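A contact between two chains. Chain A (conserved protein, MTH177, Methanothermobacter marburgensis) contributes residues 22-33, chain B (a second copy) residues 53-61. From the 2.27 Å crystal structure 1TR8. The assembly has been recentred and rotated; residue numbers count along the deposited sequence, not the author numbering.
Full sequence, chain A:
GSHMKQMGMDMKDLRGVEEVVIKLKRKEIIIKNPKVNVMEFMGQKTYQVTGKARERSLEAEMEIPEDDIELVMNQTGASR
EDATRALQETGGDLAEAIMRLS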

# COMPACT_ATOMS: atom_id res chain seq x y z
N ILE A 22 2.88 -2.91 -8.56
CA ILE A 22 4.16 -2.24 -8.47
C ILE A 22 3.94 -0.73 -8.35
O ILE A 22 3.45 -0.11 -9.28
CB ILE A 22 5.01 -2.56 -9.69
CG1 ILE A 22 5.06 -4.07 -9.91
CG2 ILE A 22 6.38 -2.02 -9.47
CD1 ILE A 22 5.71 -4.45 -11.19
N LYS A 23 4.41 -0.17 -7.24
CA LYS A 23 4.09 1.18 -6.84
C LYS A 23 5.28 2.09 -7.01
O LYS A 23 6.35 1.81 -6.49
CB LYS A 23 3.69 1.19 -5.36
CG LYS A 23 2.44 0.37 -5.06
CD LYS A 23 2.22 0.27 -3.57
CE LYS A 23 0.81 -0.14 -3.23
NZ LYS A 23 0.50 0.26 -1.80
N LEU A 24 5.05 3.21 -7.69
CA LEU A 24 6.05 4.24 -7.89
C LEU A 24 5.36 5.52 -7.47
O LEU A 24 4.20 5.48 -7.12
CB LEU A 24 6.46 4.29 -9.36
CG LEU A 24 7.22 3.09 -9.93
CD1 LEU A 24 6.27 2.08 -10.54
CD2 LEU A 24 8.22 3.54 -10.99
N LYS A 25 6.05 6.64 -7.52
CA LYS A 25 5.50 7.92 -7.07
C LYS A 25 4.33 8.38 -7.93
O LYS A 25 3.31 8.86 -7.42
CB LYS A 25 6.61 8.98 -7.13
CG LYS A 25 6.19 10.38 -6.73
CD LYS A 25 7.37 11.34 -6.61
CE LYS A 25 7.98 11.73 -7.96
NZ LYS A 25 8.59 13.11 -7.93
N ARG A 26 4.48 8.23 -9.24
CA ARG A 26 3.54 8.80 -10.20
C ARG A 26 2.48 7.81 -10.73
O ARG A 26 1.57 8.19 -11.48
CB ARG A 26 4.33 9.34 -11.39
CG ARG A 26 5.42 10.36 -11.05
CD ARG A 26 6.04 11.02 -12.28
NE ARG A 26 4.98 11.56 -13.13
CZ ARG A 26 4.44 12.76 -12.99
NH1 ARG A 26 4.94 13.62 -12.11
NH2 ARG A 26 3.44 13.13 -13.76
N LYS A 27 2.65 6.54 -10.37
CA LYS A 27 1.82 5.52 -10.96
C LYS A 27 2.05 4.19 -10.30
O LYS A 27 3.01 4.01 -9.55
CB LYS A 27 2.10 5.39 -12.47
CG LYS A 27 3.39 4.65 -12.81
CD LYS A 27 3.54 4.45 -14.32
CE LYS A 27 4.73 3.54 -14.67
NZ LYS A 27 5.12 3.63 -16.13
N GLU A 28 1.15 3.27 -10.61
CA GLU A 28 1.24 1.90 -10.21
C GLU A 28 0.98 1.00 -11.43
O GLU A 28 0.22 1.34 -12.33
CB GLU A 28 0.25 1.64 -9.08
CG GLU A 28 0.39 2.70 -7.97
CD GLU A 28 -0.51 2.47 -6.78
OE1 GLU A 28 -1.59 1.86 -6.97
OE2 GLU A 28 -0.16 2.96 -5.67
N ILE A 29 1.64 -0.15 -11.44
CA ILE A 29 1.50 -1.11 -12.50
C ILE A 29 0.81 -2.30 -11.86
O ILE A 29 1.25 -2.78 -10.83
CB ILE A 29 2.88 -1.53 -13.08
CG1 ILE A 29 3.62 -0.31 -13.63
CG2 ILE A 29 2.70 -2.58 -14.18
CD1 ILE A 29 5.03 -0.57 -14.06
N ILE A 30 -0.30 -2.74 -12.45
CA ILE A 30 -1.09 -3.81 -11.88
C ILE A 30 -1.10 -4.98 -12.85
O ILE A 30 -1.43 -4.81 -14.04
CB ILE A 30 -2.55 -3.31 -11.62
CG1 ILE A 30 -2.56 -2.16 -10.61
CG2 ILE A 30 -3.45 -4.43 -11.11
CD1 ILE A 30 -2.80 -0.85 -11.28
N ILE A 31 -0.72 -6.16 -12.35
CA ILE A 31 -0.81 -7.40 -13.11
C ILE A 31 -1.81 -8.35 -12.48
O ILE A 31 -1.59 -8.85 -11.37
CB ILE A 31 0.56 -8.08 -13.20
CG1 ILE A 31 1.61 -7.06 -13.63
CG2 ILE A 31 0.50 -9.23 -14.20
CD1 ILE A 31 3.00 -7.62 -13.74
N LYS A 32 -2.86 -8.68 -13.22
CA LYS A 32 -3.90 -9.58 -12.72
C LYS A 32 -3.61 -11.05 -12.99
O LYS A 32 -3.11 -11.42 -14.04
CB LYS A 32 -5.27 -9.19 -13.30
CG LYS A 32 -5.87 -7.98 -12.60
CD LYS A 32 -6.46 -6.96 -13.57
CE LYS A 32 -6.21 -5.52 -13.07
NZ LYS A 32 -6.81 -4.45 -13.95
N ASN A 33 -3.84 -11.89 -11.98
CA ASN A 33 -3.62 -13.31 -12.09
C ASN A 33 -2.32 -13.63 -12.82
O ASN A 33 -2.29 -14.34 -13.83
CB ASN A 33 -4.83 -13.97 -12.78
CG ASN A 33 -6.09 -13.89 -11.93
OD1 ASN A 33 -7.12 -13.35 -12.37
ND2 ASN A 33 -6.01 -14.40 -10.71
N ALA B 53 -0.54 14.61 -0.00
CA ALA B 53 -1.40 13.52 -0.43
C ALA B 53 -1.39 13.30 -1.95
O ALA B 53 -1.11 14.20 -2.72
CB ALA B 53 -2.83 13.80 0.03
N ARG B 54 -1.68 12.08 -2.36
CA ARG B 54 -1.86 11.75 -3.77
C ARG B 54 -3.09 10.89 -3.95
O ARG B 54 -3.47 10.10 -3.08
CB ARG B 54 -0.63 11.04 -4.36
CG ARG B 54 0.54 11.99 -4.59
CD ARG B 54 1.79 11.34 -5.08
NE ARG B 54 1.84 11.25 -6.54
CZ ARG B 54 2.22 12.23 -7.35
NH1 ARG B 54 2.54 13.44 -6.88
NH2 ARG B 54 2.23 12.01 -8.65
N GLU B 55 -3.72 11.04 -5.09
CA GLU B 55 -5.01 10.40 -5.34
C GLU B 55 -4.78 9.27 -6.32
O GLU B 55 -4.12 9.45 -7.34
CB GLU B 55 -6.02 11.44 -5.86
CG GLU B 55 -7.07 10.90 -6.82
CD GLU B 55 -7.82 12.00 -7.59
OE1 GLU B 55 -7.56 12.14 -8.81
OE2 GLU B 55 -8.67 12.70 -6.99
N ARG B 56 -5.24 8.09 -5.91
CA ARG B 56 -5.19 6.88 -6.70
C ARG B 56 -6.59 6.55 -7.15
O ARG B 56 -7.41 6.05 -6.38
CB ARG B 56 -4.66 5.71 -5.86
CG ARG B 56 -4.80 4.34 -6.51
CD ARG B 56 -4.59 3.22 -5.49
NE ARG B 56 -3.22 3.24 -5.02
CZ ARG B 56 -2.82 2.98 -3.78
NH1 ARG B 56 -3.69 2.79 -2.80
NH2 ARG B 56 -1.52 3.03 -3.52
N SER B 57 -6.86 6.91 -8.40
CA SER B 57 -8.04 6.45 -9.08
C SER B 57 -7.88 4.95 -9.34
O SER B 57 -6.82 4.51 -9.78
CB SER B 57 -8.10 7.23 -10.38
OG SER B 57 -6.80 7.23 -10.98
N LEU B 58 -8.92 4.16 -9.09
CA LEU B 58 -8.79 2.69 -9.10
C LEU B 58 -8.91 1.96 -10.46
O LEU B 58 -8.75 0.74 -10.54
CB LEU B 58 -9.77 2.09 -8.10
CG LEU B 58 -9.43 2.46 -6.65
CD1 LEU B 58 -10.50 1.96 -5.71
CD2 LEU B 58 -8.06 1.88 -6.29
N GLU B 59 -9.09 2.72 -11.54
CA GLU B 59 -9.12 2.17 -12.90
C GLU B 59 -7.71 2.11 -13.52
O GLU B 59 -6.98 3.10 -13.51
CB GLU B 59 -10.03 3.02 -13.79
CG GLU B 59 -10.20 4.45 -13.30
CD GLU B 59 -10.26 5.48 -14.42
OE1 GLU B 59 -11.07 5.29 -15.35
OE2 GLU B 59 -9.49 6.47 -14.34
N ALA B 60 -7.37 0.97 -14.10
CA ALA B 60 -6.08 0.77 -14.74
C ALA B 60 -6.27 0.48 -16.23
O ALA B 60 -7.23 -0.16 -16.63
CB ALA B 60 -5.32 -0.35 -14.07
N GLU B 61 -5.35 0.99 -17.04
CA GLU B 61 -5.47 0.92 -18.48
C GLU B 61 -4.28 0.22 -19.10
O GLU B 61 -3.15 0.42 -18.67
CB GLU B 61 -5.61 2.34 -19.06
CG GLU B 61 -7.03 2.90 -18.94
CD GLU B 61 -8.09 1.89 -19.36
OE1 GLU B 61 -7.90 1.19 -20.39
OE2 GLU B 61 -9.13 1.78 -18.66

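The chain A stretch is a hairpin: a strand entering through Ile22(A) and Lys23(A) runs back against a second that starts at Lys27(A), held by paired backbone hydrogen bonds between Ile22(A) and Ile29(A), with Leu24(A) N bonding to Lys27(A) O (2.9 Å) at the turn. Chain B passes beside it as a strand that ends at Ser57(B), followed by a loop. No backbone hydrogen bond joins the two stretches; their CA atoms come no nearer than 7.4 Å, at Ile30(A) and Ala60(B), so side chains bridge the gap.

Arg54(B) gives up the most surface. Its CB points toward the hairpin turn, and its flat guanidinium can pack against aliphatic carbon: CG of Lys25(A) lies over one face, 4.4 Å from Arg54(B) CZ, leaving the lysine's charge farther along its chain. The carbonyl oxygen Lys25(A) O is 2.9 Å from Arg54(B) NE, and Arg26(A) CA lies 3.8 Å from Arg54(B) NH2.

Arg56(B) supplies the ionic centre. Its CB points sideways, but the long side chain brings its end to Glu28(A), whose CB points toward chain B. The carboxylate meets the guanidinium edge in a two-pronged salt bridge: Arg56(B) NH2 donates to Glu28(A) OE2 at a short 2.5 Å, while Arg56(B) NE donates a weak bond to Glu28(A) OE1 at 2.9 Å, its angle of 120° far from linear. Both residues are buried, so each charge gains from its opposite. Lys23(A) NZ also comes within 3.8 Å of Arg56(B) NH2, a like-charge approach beside which the carboxylate offers compensating negative charge.

Farther along, the contact turns apolar. Ala60(B) points its methyl toward Ile30(A), with Ala60(B) CB 3.8 Å from Ile30(A) CD1. The small alanine and reaching isoleucine make a compact contact, bordered by Lys32(A), whose NZ is 4.4 Å from Ala60(B) CB.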